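Malonyl CoA reductase (malonate semialdehyde-forming) (Sulfolobus tokodaii, PDB 2EP5) probably catalyses the NADPH-dependent reduction of malonyl-CoA to malonate semialdehyde, as a member of the aspartate-semialdehyde dehydrogenase family. Local coordinates at residues Met15-Leu24 / Leu329-Ile338; Thr70-Asp79 / Ile93-Ile103. All coordinates share one frame; numbering follows the deposited sequence.

Interaction 1 of 2, residues Met15-Leu24 / Leu329-Ile338; sequences MVGQKMVKML and LVRGAAGITI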
ATOM      1  N   MET A  15      14.049   7.290  14.574  1.00 22.97           N
ATOM      2  CA  MET A  15      13.311   6.064  14.860  1.00 24.01           C
ATOM      3  C   MET A  15      14.047   5.165  15.843  1.00 23.39           C
ATOM      4  O   MET A  15      13.464   4.716  16.828  1.00 22.24           O
ATOM      5  CB  MET A  15      13.028   5.279  13.577  1.00 26.09           C
ATOM      6  CG  MET A  15      11.882   5.833  12.752  1.00 30.65           C
ATOM      7  SD  MET A  15      11.414   4.741  11.379  1.00 30.65           S
ATOM      8  CE  MET A  15      10.339   3.587  12.229  1.00 32.06           C
ATOM      9  N   VAL A  16      15.322   4.889  15.574  1.00 24.65           N
ATOM     10  CA  VAL A  16      16.103   4.038  16.470  1.00 24.70           C
ATOM     11  C   VAL A  16      16.198   4.694  17.843  1.00 24.50           C
ATOM     12  O   VAL A  16      16.139   4.021  18.874  1.00 25.75           O
ATOM     13  CB  VAL A  16      17.520   3.780  15.916  1.00 25.50           C
ATOM     14  CG1 VAL A  16      18.402   3.159  16.999  1.00 23.43           C
ATOM     15  CG2 VAL A  16      17.434   2.854  14.704  1.00 22.42           C
ATOM     16  N   GLY A  17      16.319   6.016  17.845  1.00 24.36           N
ATOM     17  CA  GLY A  17      16.394   6.745  19.098  1.00 23.36           C
ATOM     18  C   GLY A  17      15.136   6.586  19.932  1.00 23.51           C
ATOM     19  O   GLY A  17      15.211   6.329  21.134  1.00 22.24           O
ATOM     20  N   GLN A  18      13.972   6.734  19.304  1.00 23.13           N
ATOM     21  CA  GLN A  18      12.715   6.609  20.032  1.00 23.00           C
ATOM     22  C   GLN A  18      12.540   5.192  20.558  1.00 22.74           C
ATOM     23  O   GLN A  18      12.038   5.000  21.660  1.00 23.92           O
ATOM     24  CB  GLN A  18      11.536   7.024  19.143  1.00 24.21           C
ATOM     25  CG  GLN A  18      11.641   8.477  18.660  1.00 23.89           C
ATOM     26  CD  GLN A  18      10.397   8.956  17.931  1.00 27.09           C
ATOM     27  OE1 GLN A  18      10.444   9.925  17.163  1.00 26.18           O
ATOM     28  NE2 GLN A  18       9.275   8.289  18.176  1.00 23.73           N
ATOM     29  N   LYS A  19      12.962   4.197  19.782  1.00 23.99           N
ATOM     30  CA  LYS A  19      12.874   2.807  20.231  1.00 24.30           C
ATOM     31  C   LYS A  19      13.693   2.645  21.516  1.00 24.15           C
ATOM     32  O   LYS A  19      13.234   2.059  22.494  1.00 24.07           O
ATOM     33  CB  LYS A  19      13.443   1.853  19.175  1.00 25.63           C
ATOM     34  CG  LYS A  19      12.407   1.222  18.273  1.00 32.22           C
ATOM     35  CD  LYS A  19      11.544   0.207  19.015  1.00 30.07           C
ATOM     36  CE  LYS A  19      10.334  -0.166  18.171  1.00 29.76           C
ATOM     37  NZ  LYS A  19       9.449  -1.155  18.843  1.00 32.21           N
ATOM     38  N   MET A  20      14.915   3.165  21.500  1.00 22.76           N
ATOM     39  CA  MET A  20      15.791   3.061  22.656  1.00 22.50           C
ATOM     40  C   MET A  20      15.216   3.798  23.860  1.00 20.70           C
ATOM     41  O   MET A  20      15.241   3.290  24.978  1.00 19.23           O
ATOM     42  CB  MET A  20      17.183   3.598  22.304  1.00 22.90           C
ATOM     43  CG  MET A  20      17.887   2.760  21.253  1.00 22.99           C
ATOM     44  SD  MET A  20      19.486   3.396  20.765  1.00 24.37           S
ATOM     45  CE  MET A  20      20.522   2.751  22.069  1.00 26.46           C
ATOM     46  N   VAL A  21      14.701   5.000  23.629  1.00 21.37           N
ATOM     47  CA  VAL A  21      14.108   5.771  24.708  1.00 20.49           C
ATOM     48  C   VAL A  21      12.999   4.943  25.346  1.00 22.88           C
ATOM     49  O   VAL A  21      12.893   4.880  26.571  1.00 22.24           O
ATOM     50  CB  VAL A  21      13.523   7.103  24.194  1.00 20.47           C
ATOM     51  CG1 VAL A  21      12.592   7.715  25.239  1.00 21.74           C
ATOM     52  CG2 VAL A  21      14.648   8.079  23.896  1.00 19.08           C
ATOM     53  N   LYS A  22      12.187   4.289  24.518  1.00 24.79           N
ATOM     54  CA  LYS A  22      11.085   3.476  25.032  1.00 26.41           C
ATOM     55  C   LYS A  22      11.571   2.262  25.812  1.00 26.33           C
ATOM     56  O   LYS A  22      11.015   1.926  26.855  1.00 28.67           O
ATOM     57  CB  LYS A  22      10.168   3.016  23.893  1.00 29.60           C
ATOM     58  CG  LYS A  22       8.864   2.404  24.384  1.00 34.02           C
ATOM     59  CD  LYS A  22       7.936   1.986  23.249  1.00 37.95           C
ATOM     60  CE  LYS A  22       8.470   0.771  22.490  1.00 42.47           C
ATOM     61  NZ  LYS A  22       7.575   0.375  21.358  1.00 43.33           N
ATOM     62  N   MET A  23      12.613   1.609  25.310  1.00 26.40           N
ATOM     63  CA  MET A  23      13.163   0.426  25.967  1.00 26.09           C
ATOM     64  C   MET A  23      13.917   0.756  27.258  1.00 26.95           C
ATOM     65  O   MET A  23      13.973  -0.066  28.176  1.00 28.49           O
ATOM     66  CB  MET A  23      14.084  -0.326  24.997  1.00 25.41           C
ATOM     67  CG  MET A  23      13.355  -0.950  23.804  1.00 23.60           C
ATOM     68  SD  MET A  23      14.466  -1.744  22.611  1.00 25.75           S
ATOM     69  CE  MET A  23      14.998  -3.182  23.534  1.00 21.95           C
ATOM     70  N   LEU A  24      14.495   1.951  27.324  1.00 26.73           N
ATOM     71  CA  LEU A  24      15.243   2.393  28.500  1.00 28.01           C
ATOM     72  C   LEU A  24      14.342   3.002  29.578  1.00 30.17           C
ATOM     73  O   LEU A  24      14.669   2.977  30.761  1.00 29.78           O
ATOM     74  CB  LEU A  24      16.296   3.430  28.095  1.00 26.06           C
ATOM     75  CG  LEU A  24      17.519   2.951  27.307  1.00 25.91           C
ATOM     76  CD1 LEU A  24      18.313   4.153  26.824  1.00 25.19           C
ATOM     77  CD2 LEU A  24      18.380   2.050  28.180  1.00 21.08           C
ATOM     78  N   LEU A 329      14.758  -2.484  13.683  1.00 22.31           N
ATOM     79  CA  LEU A 329      14.809  -1.410  14.678  1.00 23.07           C
ATOM     80  C   LEU A 329      15.299  -1.865  16.053  1.00 23.43           C
ATOM     81  O   LEU A 329      15.919  -1.096  16.795  1.00 22.72           O
ATOM     82  CB  LEU A 329      13.426  -0.778  14.840  1.00 22.25           C
ATOM     83  CG  LEU A 329      12.798  -0.083  13.631  1.00 21.15           C
ATOM     84  CD1 LEU A 329      11.470   0.531  14.061  1.00 19.61           C
ATOM     85  CD2 LEU A 329      13.739   1.002  13.098  1.00 22.39           C
ATOM     86  N   VAL A 330      15.008  -3.116  16.382  1.00 23.70           N
ATOM     87  CA  VAL A 330      15.374  -3.691  17.669  1.00 24.19           C
ATOM     88  C   VAL A 330      16.644  -4.537  17.555  1.00 24.18           C
ATOM     89  O   VAL A 330      17.735  -4.106  17.943  1.00 24.76           O
ATOM     90  CB  VAL A 330      14.190  -4.549  18.206  1.00 22.64           C
ATOM     91  CG1 VAL A 330      14.527  -5.158  19.547  1.00 21.25           C
ATOM     92  CG2 VAL A 330      12.953  -3.674  18.327  1.00 19.21           C
ATOM     93  N   ARG A 331      16.499  -5.742  17.021  1.00 24.49           N
ATOM     94  CA  ARG A 331      17.637  -6.629  16.838  1.00 23.17           C
ATOM     95  C   ARG A 331      18.703  -5.914  16.012  1.00 22.83           C
ATOM     96  O   ARG A 331      19.900  -6.070  16.250  1.00 23.47           O
ATOM     97  CB  ARG A 331      17.213  -7.887  16.085  1.00 23.41           C
ATOM     98  CG  ARG A 331      18.314  -8.921  15.978  1.00 23.98           C
ATOM     99  CD  ARG A 331      18.452  -9.608  17.313  1.00 26.77           C
ATOM    100  NE  ARG A 331      19.833  -9.795  17.716  1.00 25.36           N
ATOM    101  CZ  ARG A 331      20.191 -10.380  18.849  1.00 26.34           C
ATOM    102  NH1 ARG A 331      19.266 -10.830  19.683  1.00 25.04           N
ATOM    103  NH2 ARG A 331      21.472 -10.523  19.144  1.00 29.26           N
ATOM    104  N   GLY A 332      18.252  -5.125  15.044  1.00 20.57           N
ATOM    105  CA  GLY A 332      19.168  -4.428  14.167  1.00 20.29           C
ATOM    106  C   GLY A 332      19.740  -3.108  14.631  1.00 21.47           C
ATOM    107  O   GLY A 332      20.574  -2.544  13.930  1.00 21.59           O
ATOM    108  N   ALA A 333      19.300  -2.603  15.784  1.00 21.92           N
ATOM    109  CA  ALA A 333      19.807  -1.328  16.290  1.00 20.50           C
ATOM    110  C   ALA A 333      19.611  -1.111  17.791  1.00 21.37           C
ATOM    111  O   ALA A 333      20.506  -1.427  18.578  1.00 22.42           O
ATOM    112  CB  ALA A 333      19.183  -0.175  15.513  1.00 19.56           C
ATOM    113  N   ALA A 334      18.448  -0.578  18.180  1.00 20.02           N
ATOM    114  CA  ALA A 334      18.132  -0.282  19.584  1.00 20.78           C
ATOM    115  C   ALA A 334      18.435  -1.392  20.584  1.00 21.41           C
ATOM    116  O   ALA A 334      19.206  -1.200  21.526  1.00 23.59           O
ATOM    117  CB  ALA A 334      16.667   0.128  19.716  1.00 21.01           C
ATOM    118  N   GLY A 335      17.820  -2.550  20.378  1.00 20.67           N
ATOM    119  CA  GLY A 335      18.019  -3.667  21.275  1.00 19.65           C
ATOM    120  C   GLY A 335      19.432  -4.206  21.388  1.00 21.68           C
ATOM    121  O   GLY A 335      19.843  -4.599  22.481  1.00 23.16           O
ATOM    122  N   ILE A 336      20.190  -4.244  20.293  1.00 21.38           N
ATOM    123  CA  ILE A 336      21.548  -4.781  20.403  1.00 21.54           C
ATOM    124  C   ILE A 336      22.514  -3.820  21.084  1.00 19.05           C
ATOM    125  O   ILE A 336      23.473  -4.254  21.707  1.00 18.72           O
ATOM    126  CB  ILE A 336      22.147  -5.201  19.036  1.00 19.88           C
ATOM    127  CG1 ILE A 336      21.968  -4.091  18.012  1.00 18.73           C
ATOM    128  CG2 ILE A 336      21.523  -6.489  18.580  1.00 22.25           C
ATOM    129  CD1 ILE A 336      22.756  -4.325  16.765  1.00 22.75           C
ATOM    130  N   THR A 337      22.263  -2.523  20.968  1.00 18.32           N
ATOM    131  CA  THR A 337      23.120  -1.538  21.611  1.00 19.04           C
ATOM    132  C   THR A 337      22.927  -1.655  23.122  1.00 20.76           C
ATOM    133  O   THR A 337      23.886  -1.692  23.891  1.00 21.53           O
ATOM    134  CB  THR A 337      22.756  -0.111  21.181  1.00 18.14           C
ATOM    135  OG1 THR A 337      22.998   0.038  19.781  1.00 16.46           O
ATOM    136  CG2 THR A 337      23.593   0.914  21.949  1.00 17.48           C
ATOM    137  N   ILE A 338      21.668  -1.719  23.534  1.00 22.45           N
ATOM    138  CA  ILE A 338      21.330  -1.828  24.945  1.00 22.38           C
ATOM    139  C   ILE A 338      21.817  -3.174  25.478  1.00 22.09           C
ATOM    140  O   ILE A 338      22.323  -3.263  26.601  1.00 22.30           O
ATOM    141  CB  ILE A 338      19.792  -1.673  25.136  1.00 22.06           C
ATOM    142  CG1 ILE A 338      19.386  -0.227  24.823  1.00 20.39           C
ATOM    143  CG2 ILE A 338      19.381  -2.061  26.550  1.00 22.23           C
ATOM    144  CD1 ILE A 338      17.882  -0.004  24.741  1.00 17.28           C
TER

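Interaction 2 of 2, residues Thr70-Asp79 / Ile93-Ile103; sequences TNYEDHKDVD and IELELVKNGKI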
ATOM      1  N   THR A  70      25.891  17.421  21.900  1.00 24.96           N
ATOM      2  CA  THR A  70      26.636  16.189  21.679  1.00 25.08           C
ATOM      3  C   THR A  70      28.078  16.337  22.183  1.00 24.07           C
ATOM      4  O   THR A  70      28.904  15.448  21.994  1.00 23.32           O
ATOM      5  CB  THR A  70      26.659  15.843  20.175  1.00 25.19           C
ATOM      6  OG1 THR A  70      27.179  16.954  19.434  1.00 27.30           O
ATOM      7  CG2 THR A  70      25.256  15.550  19.683  1.00 25.94           C
ATOM      8  N   ASN A  71      28.361  17.459  22.841  1.00 22.84           N
ATOM      9  CA  ASN A  71      29.702  17.740  23.341  1.00 24.07           C
ATOM     10  C   ASN A  71      30.039  17.149  24.706  1.00 24.99           C
ATOM     11  O   ASN A  71      29.168  16.951  25.549  1.00 26.14           O
ATOM     12  CB  ASN A  71      29.931  19.251  23.340  1.00 23.37           C
ATOM     13  CG  ASN A  71      29.894  19.837  21.936  1.00 26.32           C
ATOM     14  OD1 ASN A  71      29.317  20.904  21.706  1.00 29.99           O
ATOM     15  ND2 ASN A  71      30.516  19.141  20.989  1.00 23.96           N
ATOM     16  N   TYR A  72      31.325  16.869  24.904  1.00 25.91           N
ATOM     17  CA  TYR A  72      31.833  16.282  26.139  1.00 25.23           C
ATOM     18  C   TYR A  72      31.296  16.897  27.431  1.00 25.54           C
ATOM     19  O   TYR A  72      30.858  16.178  28.325  1.00 23.58           O
ATOM     20  CB  TYR A  72      33.357  16.356  26.159  1.00 25.88           C
ATOM     21  CG  TYR A  72      33.950  15.913  27.478  1.00 26.18           C
ATOM     22  CD1 TYR A  72      33.845  14.590  27.900  1.00 27.45           C
ATOM     23  CD2 TYR A  72      34.578  16.821  28.318  1.00 25.24           C
ATOM     24  CE1 TYR A  72      34.348  14.182  29.134  1.00 29.09           C
ATOM     25  CE2 TYR A  72      35.085  16.428  29.553  1.00 28.91           C
ATOM     26  CZ  TYR A  72      34.966  15.106  29.959  1.00 30.31           C
ATOM     27  OH  TYR A  72      35.440  14.716  31.197  1.00 29.58           O
ATOM     28  N   GLU A  73      31.350  18.220  27.537  1.00 27.28           N
ATOM     29  CA  GLU A  73      30.874  18.902  28.740  1.00 29.27           C
ATOM     30  C   GLU A  73      29.480  18.469  29.200  1.00 28.86           C
ATOM     31  O   GLU A  73      29.221  18.393  30.396  1.00 29.53           O
ATOM     32  CB  GLU A  73      30.895  20.425  28.541  1.00 30.29           C
ATOM     33  CG  GLU A  73      32.289  21.035  28.490  1.00 33.03           C
ATOM     34  CD  GLU A  73      33.113  20.720  29.728  1.00 35.18           C
ATOM     35  OE1 GLU A  73      32.660  21.034  30.847  1.00 37.70           O
ATOM     36  OE2 GLU A  73      34.220  20.158  29.589  1.00 36.88           O
ATOM     37  N   ASP A  74      28.582  18.181  28.261  1.00 28.56           N
ATOM     38  CA  ASP A  74      27.228  17.775  28.635  1.00 27.27           C
ATOM     39  C   ASP A  74      27.071  16.304  29.007  1.00 26.01           C
ATOM     40  O   ASP A  74      25.971  15.862  29.326  1.00 24.75           O
ATOM     41  CB  ASP A  74      26.240  18.105  27.516  1.00 27.49           C
ATOM     42  CG  ASP A  74      25.950  19.584  27.413  1.00 28.10           C
ATOM     43  OD1 ASP A  74      25.756  20.225  28.468  1.00 29.80           O
ATOM     44  OD2 ASP A  74      25.897  20.102  26.278  1.00 26.67           O
ATOM     45  N   HIS A  75      28.157  15.543  28.975  1.00 25.96           N
ATOM     46  CA  HIS A  75      28.063  14.129  29.308  1.00 28.79           C
ATOM     47  C   HIS A  75      29.107  13.675  30.318  1.00 30.68           C
ATOM     48  O   HIS A  75      29.390  12.483  30.435  1.00 30.53           O
ATOM     49  CB  HIS A  75      28.180  13.286  28.038  1.00 27.59           C
ATOM     50  CG  HIS A  75      27.118  13.575  27.023  1.00 24.80           C
ATOM     51  ND1 HIS A  75      27.147  14.688  26.207  1.00 24.26           N
ATOM     52  CD2 HIS A  75      25.979  12.912  26.714  1.00 21.47           C
ATOM     53  CE1 HIS A  75      26.070  14.696  25.441  1.00 23.33           C
ATOM     54  NE2 HIS A  75      25.346  13.630  25.729  1.00 22.20           N
ATOM     55  N   LYS A  76      29.660  14.629  31.058  1.00 34.00           N
ATOM     56  CA  LYS A  76      30.683  14.328  32.049  1.00 37.01           C
ATOM     57  C   LYS A  76      30.208  13.406  33.172  1.00 37.85           C
ATOM     58  O   LYS A  76      30.942  12.502  33.587  1.00 37.92           O
ATOM     59  CB  LYS A  76      31.239  15.631  32.637  1.00 38.84           C
ATOM     60  CG  LYS A  76      31.902  16.530  31.599  1.00 43.29           C
ATOM     61  CD  LYS A  76      32.551  17.766  32.221  1.00 47.66           C
ATOM     62  CE  LYS A  76      33.890  17.442  32.881  1.00 50.03           C
ATOM     63  NZ  LYS A  76      33.776  16.477  34.014  1.00 52.18           N
ATOM     64  N   ASP A  77      28.988  13.619  33.662  1.00 37.39           N
ATOM     65  CA  ASP A  77      28.482  12.780  34.742  1.00 37.94           C
ATOM     66  C   ASP A  77      27.872  11.454  34.282  1.00 38.00           C
ATOM     67  O   ASP A  77      27.475  10.637  35.113  1.00 39.23           O
ATOM     68  CB  ASP A  77      27.453  13.540  35.584  1.00 39.81           C
ATOM     69  CG  ASP A  77      26.307  14.089  34.759  1.00 43.29           C
ATOM     70  OD1 ASP A  77      25.879  13.417  33.797  1.00 45.35           O
ATOM     71  OD2 ASP A  77      25.819  15.192  35.086  1.00 45.63           O
ATOM     72  N   VAL A  78      27.806  11.228  32.973  1.00 34.88           N
ATOM     73  CA  VAL A  78      27.225   9.985  32.475  1.00 34.10           C
ATOM     74  C   VAL A  78      28.205   8.819  32.546  1.00 32.60           C
ATOM     75  O   VAL A  78      29.395   8.981  32.290  1.00 31.49           O
ATOM     76  CB  VAL A  78      26.739  10.125  31.012  1.00 35.03           C
ATOM     77  CG1 VAL A  78      26.032   8.853  30.582  1.00 34.72           C
ATOM     78  CG2 VAL A  78      25.805  11.320  30.880  1.00 35.12           C
ATOM     79  N   ASP A  79      27.693   7.645  32.901  1.00 31.19           N
ATOM     80  CA  ASP A  79      28.514   6.450  32.996  1.00 30.10           C
ATOM     81  C   ASP A  79      28.848   5.909  31.614  1.00 29.49           C
ATOM     82  O   ASP A  79      29.980   5.502  31.360  1.00 30.31           O
ATOM     83  CB  ASP A  79      27.798   5.367  33.807  1.00 33.26           C
ATOM     84  CG  ASP A  79      27.856   5.622  35.302  1.00 35.77           C
ATOM     85  OD1 ASP A  79      28.979   5.739  35.844  1.00 36.99           O
ATOM     86  OD2 ASP A  79      26.781   5.701  35.932  1.00 37.81           O
ATOM     87  N   ILE A  93      31.649  13.636  16.230  1.00 28.16           N
ATOM     88  CA  ILE A  93      31.037  13.672  17.552  1.00 27.10           C
ATOM     89  C   ILE A  93      31.544  12.567  18.459  1.00 26.69           C
ATOM     90  O   ILE A  93      32.092  12.830  19.530  1.00 28.89           O
ATOM     91  CB  ILE A  93      29.502  13.592  17.434  1.00 24.82           C
ATOM     92  CG1 ILE A  93      28.993  14.813  16.671  1.00 20.69           C
ATOM     93  CG2 ILE A  93      28.867  13.533  18.809  1.00 24.21           C
ATOM     94  CD1 ILE A  93      27.526  14.721  16.271  1.00 22.85           C
ATOM     95  N   GLU A  94      31.377  11.328  18.026  1.00 26.63           N
ATOM     96  CA  GLU A  94      31.812  10.200  18.827  1.00 24.48           C
ATOM     97  C   GLU A  94      33.314  10.189  19.088  1.00 25.18           C
ATOM     98  O   GLU A  94      33.758   9.757  20.148  1.00 24.72           O
ATOM     99  CB  GLU A  94      31.381   8.897  18.157  1.00 22.46           C
ATOM    100  CG  GLU A  94      29.869   8.776  18.001  1.00 20.05           C
ATOM    101  CD  GLU A  94      29.436   7.446  17.399  1.00 19.59           C
ATOM    102  OE1 GLU A  94      30.317   6.610  17.082  1.00 16.21           O
ATOM    103  OE2 GLU A  94      28.213   7.243  17.240  1.00 17.04           O
ATOM    104  N   LEU A  95      34.100  10.661  18.128  1.00 25.00           N
ATOM    105  CA  LEU A  95      35.549  10.672  18.297  1.00 25.43           C
ATOM    106  C   LEU A  95      35.965  11.627  19.405  1.00 26.36           C
ATOM    107  O   LEU A  95      36.798  11.280  20.249  1.00 25.04           O
ATOM    108  CB  LEU A  95      36.245  11.069  16.991  1.00 26.33           C
ATOM    109  CG  LEU A  95      37.776  11.111  16.998  1.00 26.06           C
ATOM    110  CD1 LEU A  95      38.345   9.767  17.471  1.00 25.01           C
ATOM    111  CD2 LEU A  95      38.268  11.435  15.595  1.00 25.17           C
ATOM    112  N   GLU A  96      35.380  12.826  19.402  1.00 25.90           N
ATOM    113  CA  GLU A  96      35.696  13.821  20.418  1.00 27.95           C
ATOM    114  C   GLU A  96      35.337  13.356  21.813  1.00 28.31           C
ATOM    115  O   GLU A  96      36.082  13.616  22.765  1.00 29.20           O
ATOM    116  CB  GLU A  96      34.992  15.149  20.125  1.00 30.52           C
ATOM    117  CG  GLU A  96      35.794  16.049  19.212  1.00 35.41           C
ATOM    118  CD  GLU A  96      37.248  16.180  19.666  1.00 38.59           C
ATOM    119  OE1 GLU A  96      37.485  16.712  20.777  1.00 40.01           O
ATOM    120  OE2 GLU A  96      38.149  15.739  18.914  1.00 37.51           O
ATOM    121  N   LEU A  97      34.200  12.669  21.932  1.00 26.60           N
ATOM    122  CA  LEU A  97      33.749  12.159  23.223  1.00 26.19           C
ATOM    123  C   LEU A  97      34.723  11.118  23.760  1.00 26.10           C
ATOM    124  O   LEU A  97      35.129  11.182  24.921  1.00 24.53           O
ATOM    125  CB  LEU A  97      32.344  11.546  23.109  1.00 25.43           C
ATOM    126  CG  LEU A  97      31.194  12.540  22.908  1.00 27.01           C
ATOM    127  CD1 LEU A  97      29.883  11.786  22.672  1.00 26.08           C
ATOM    128  CD2 LEU A  97      31.096  13.456  24.123  1.00 22.10           C
ATOM    129  N   VAL A  98      35.097  10.168  22.906  1.00 26.69           N
ATOM    130  CA  VAL A  98      36.027   9.111  23.289  1.00 28.00           C
ATOM    131  C   VAL A  98      37.407   9.679  23.614  1.00 28.66           C
ATOM    132  O   VAL A  98      38.106   9.157  24.480  1.00 28.92           O
ATOM    133  CB  VAL A  98      36.159   8.052  22.169  1.00 28.56           C
ATOM    134  CG1 VAL A  98      37.329   7.115  22.457  1.00 27.42           C
ATOM    135  CG2 VAL A  98      34.879   7.250  22.077  1.00 26.93           C
ATOM    136  N   LYS A  99      37.799  10.742  22.918  1.00 29.34           N
ATOM    137  CA  LYS A  99      39.089  11.371  23.180  1.00 30.74           C
ATOM    138  C   LYS A  99      39.066  12.036  24.558  1.00 30.90           C
ATOM    139  O   LYS A  99      40.088  12.124  25.235  1.00 30.41           O
ATOM    140  CB  LYS A  99      39.409  12.419  22.116  1.00 32.42           C
ATOM    141  CG  LYS A  99      39.937  11.855  20.815  1.00 34.84           C
ATOM    142  CD  LYS A  99      40.297  12.981  19.860  1.00 37.10           C
ATOM    143  CE  LYS A  99      40.927  12.455  18.580  1.00 36.95           C
ATOM    144  NZ  LYS A  99      41.303  13.574  17.669  1.00 38.72           N
ATOM    145  N   ASN A 100      37.892  12.507  24.968  1.00 30.33           N
ATOM    146  CA  ASN A 100      37.762  13.152  26.266  1.00 29.25           C
ATOM    147  C   ASN A 100      37.557  12.150  27.387  1.00 27.47           C
ATOM    148  O   ASN A 100      37.314  12.538  28.523  1.00 29.34           O
ATOM    149  CB  ASN A 100      36.610  14.156  26.251  1.00 32.11           C
ATOM    150  CG  ASN A 100      36.999  15.474  25.618  1.00 33.90           C
ATOM    151  OD1 ASN A 100      37.851  16.193  26.140  1.00 38.77           O
ATOM    152  ND2 ASN A 100      36.385  15.797  24.487  1.00 36.25           N
ATOM    153  N   GLY A 101      37.645  10.863  27.068  1.00 26.32           N
ATOM    154  CA  GLY A 101      37.496   9.840  28.090  1.00 24.45           C
ATOM    155  C   GLY A 101      36.141   9.167  28.249  1.00 23.39           C
ATOM    156  O   GLY A 101      35.978   8.310  29.116  1.00 24.23           O
ATOM    157  N   LYS A 102      35.165   9.536  27.432  1.00 23.07           N
ATOM    158  CA  LYS A 102      33.837   8.931  27.534  1.00 24.63           C
ATOM    159  C   LYS A 102      33.783   7.515  26.975  1.00 24.51           C
ATOM    160  O   LYS A 102      34.500   7.190  26.026  1.00 24.77           O
ATOM    161  CB  LYS A 102      32.807   9.780  26.783  1.00 22.84           C
ATOM    162  CG  LYS A 102      32.555  11.156  27.379  1.00 24.90           C
ATOM    163  CD  LYS A 102      31.536  11.122  28.513  1.00 24.71           C
ATOM    164  CE  LYS A 102      32.023  10.348  29.717  1.00 24.25           C
ATOM    165  NZ  LYS A 102      30.995  10.330  30.782  1.00 22.31           N
ATOM    166  N   ILE A 103      32.948   6.675  27.583  1.00 24.12           N
ATOM    167  CA  ILE A 103      32.740   5.311  27.094  1.00 24.84           C
ATOM    168  C   ILE A 103      31.537   5.427  26.142  1.00 25.86           C
ATOM    169  O   ILE A 103      30.429   5.771  26.566  1.00 22.97           O
ATOM    170  CB  ILE A 103      32.368   4.334  28.226  1.00 24.72           C
ATOM    171  CG1 ILE A 103      33.550   4.162  29.187  1.00 25.43           C
ATOM    172  CG2 ILE A 103      31.964   2.991  27.628  1.00 22.25           C
ATOM    173  CD1 ILE A 103      33.274   3.210  30.327  1.00 21.33           C
TER
HETATM  174  O   HOH W   1      31.277  15.544  20.556  1.00 30.31           O
HETATM  175  O   HOH W   2      31.826   7.166  30.131  1.00 26.82           O

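Interaction 1 of 2, residues Met15-Leu24 / Leu329-Ile338
Ala-334 is a knob in a hole formed by Val-16, Lys-19, Met-20 and Met-23, its CB lying 3.3 Å from Met-20 CG and 3.7 Å from Lys-19 CB. The axes of helices 15-24 and 334-338 approach to 9.5 Å and cross at -54°. The remaining contacts are apolar too, and no hydrogen bond joins the segments. Both methyls of Val-16 rest against Ala-333 CB, and Met-15 CE touches Leu-329 CD1 at 3.7 Å. Met-20 bends at its last torsion (chi3 83°), which brings CE against Thr-337 CG2 at 3.6 Å, across that side chain at about a right angle. Were Met-20 an alanine, the hole around Ala-334 would probably lose one wall and the Thr-337 methyl its cover. Farther along, Ile-338 CD1 touches both Met-23 CB and Leu-24 CG. The polar side of Thr-337 is engaged elsewhere, its OG1 having Asn-148 OD1 as main partner. Helix 15-24 follows the first strand of the Rossmann-type NAD-binding domain, and the side chain of Ala-333, the N-cap of the C-terminal helix, lies about 5 Å from that of Cys-151, the predicted acyl-thioester nucleophile, so the packing borders the probable active site.

Interaction 2 of 2, residues Thr70-Asp79 / Ile93-Ile103
Lys-102 reaches across from the end of helix 93-99 to the turn at His-75 to Val-78, and its aliphatic part passes the ring of Tyr-72 on the way. From CB the chain runs to CG, which meets the edge of that ring in its plane, 3.7 Å from Tyr-72 CD1. Bends at chi2 (-84°) and chi3 then carry CD to NZ past His-75 O: CD comes alongside His-75 CB and carbonyl, CE continues past the same oxygen, and NZ ends between two backbone carbonyls. NZ donates to His-75 O at 2.7 Å, in the carbonyl plane, and to Val-78 O at 2.6 Å, tilted 20° from that carbonyl's plane. His-75 O also accepts from Val-78 N, so the ammonium group grips a type I turn already closed by its own backbone bond.

The helix ends in a Schellman motif, with Gly-101 at positive phi as the C-prime residue; it directs the chain into strand 103-106 of the Rossmann-type domain. Asn-100, next before Gly-101, lays CB over one face of Tyr-72, a CH-pi contact 3.5 Å from the ring centroid, with its amide stacked 18° from the ring plane. Lys-76 CG lies over the opposite face, near its rim. Leu-97 CD2 packs on Tyr-72 N, and Ile-93 CG2 meets Thr-70 CB at 3.5 Å. One water bridges Thr-70 O and Ile-93 O by donating to both; another donates to Asp-79 O and accepts from Ile-103 N.

Overall arrangement
From the N terminus, strand 5-10 leads into helix 15-24, the first partner of interaction 1. The chain adds strands 30-36 and 67-68 to the parallel sheet, then enters the loop 70-79 of interaction 2. Strand 80-83 and then helix 87-99 follow, whose C-terminal part and exit, 93-103, pack back on that loop, closing a short local circuit within the NAD-binding domain. Interaction 1 closes only after the mixed sheet has been completed, when 329-338 comes back to helix 15-24, so the small loop lies wholly within the large one and the two do not cross. The centres of interactions 1 and 2 are about 20 Å apart, without touching; interaction 1 joins the chain's beginning to its C-terminal helix.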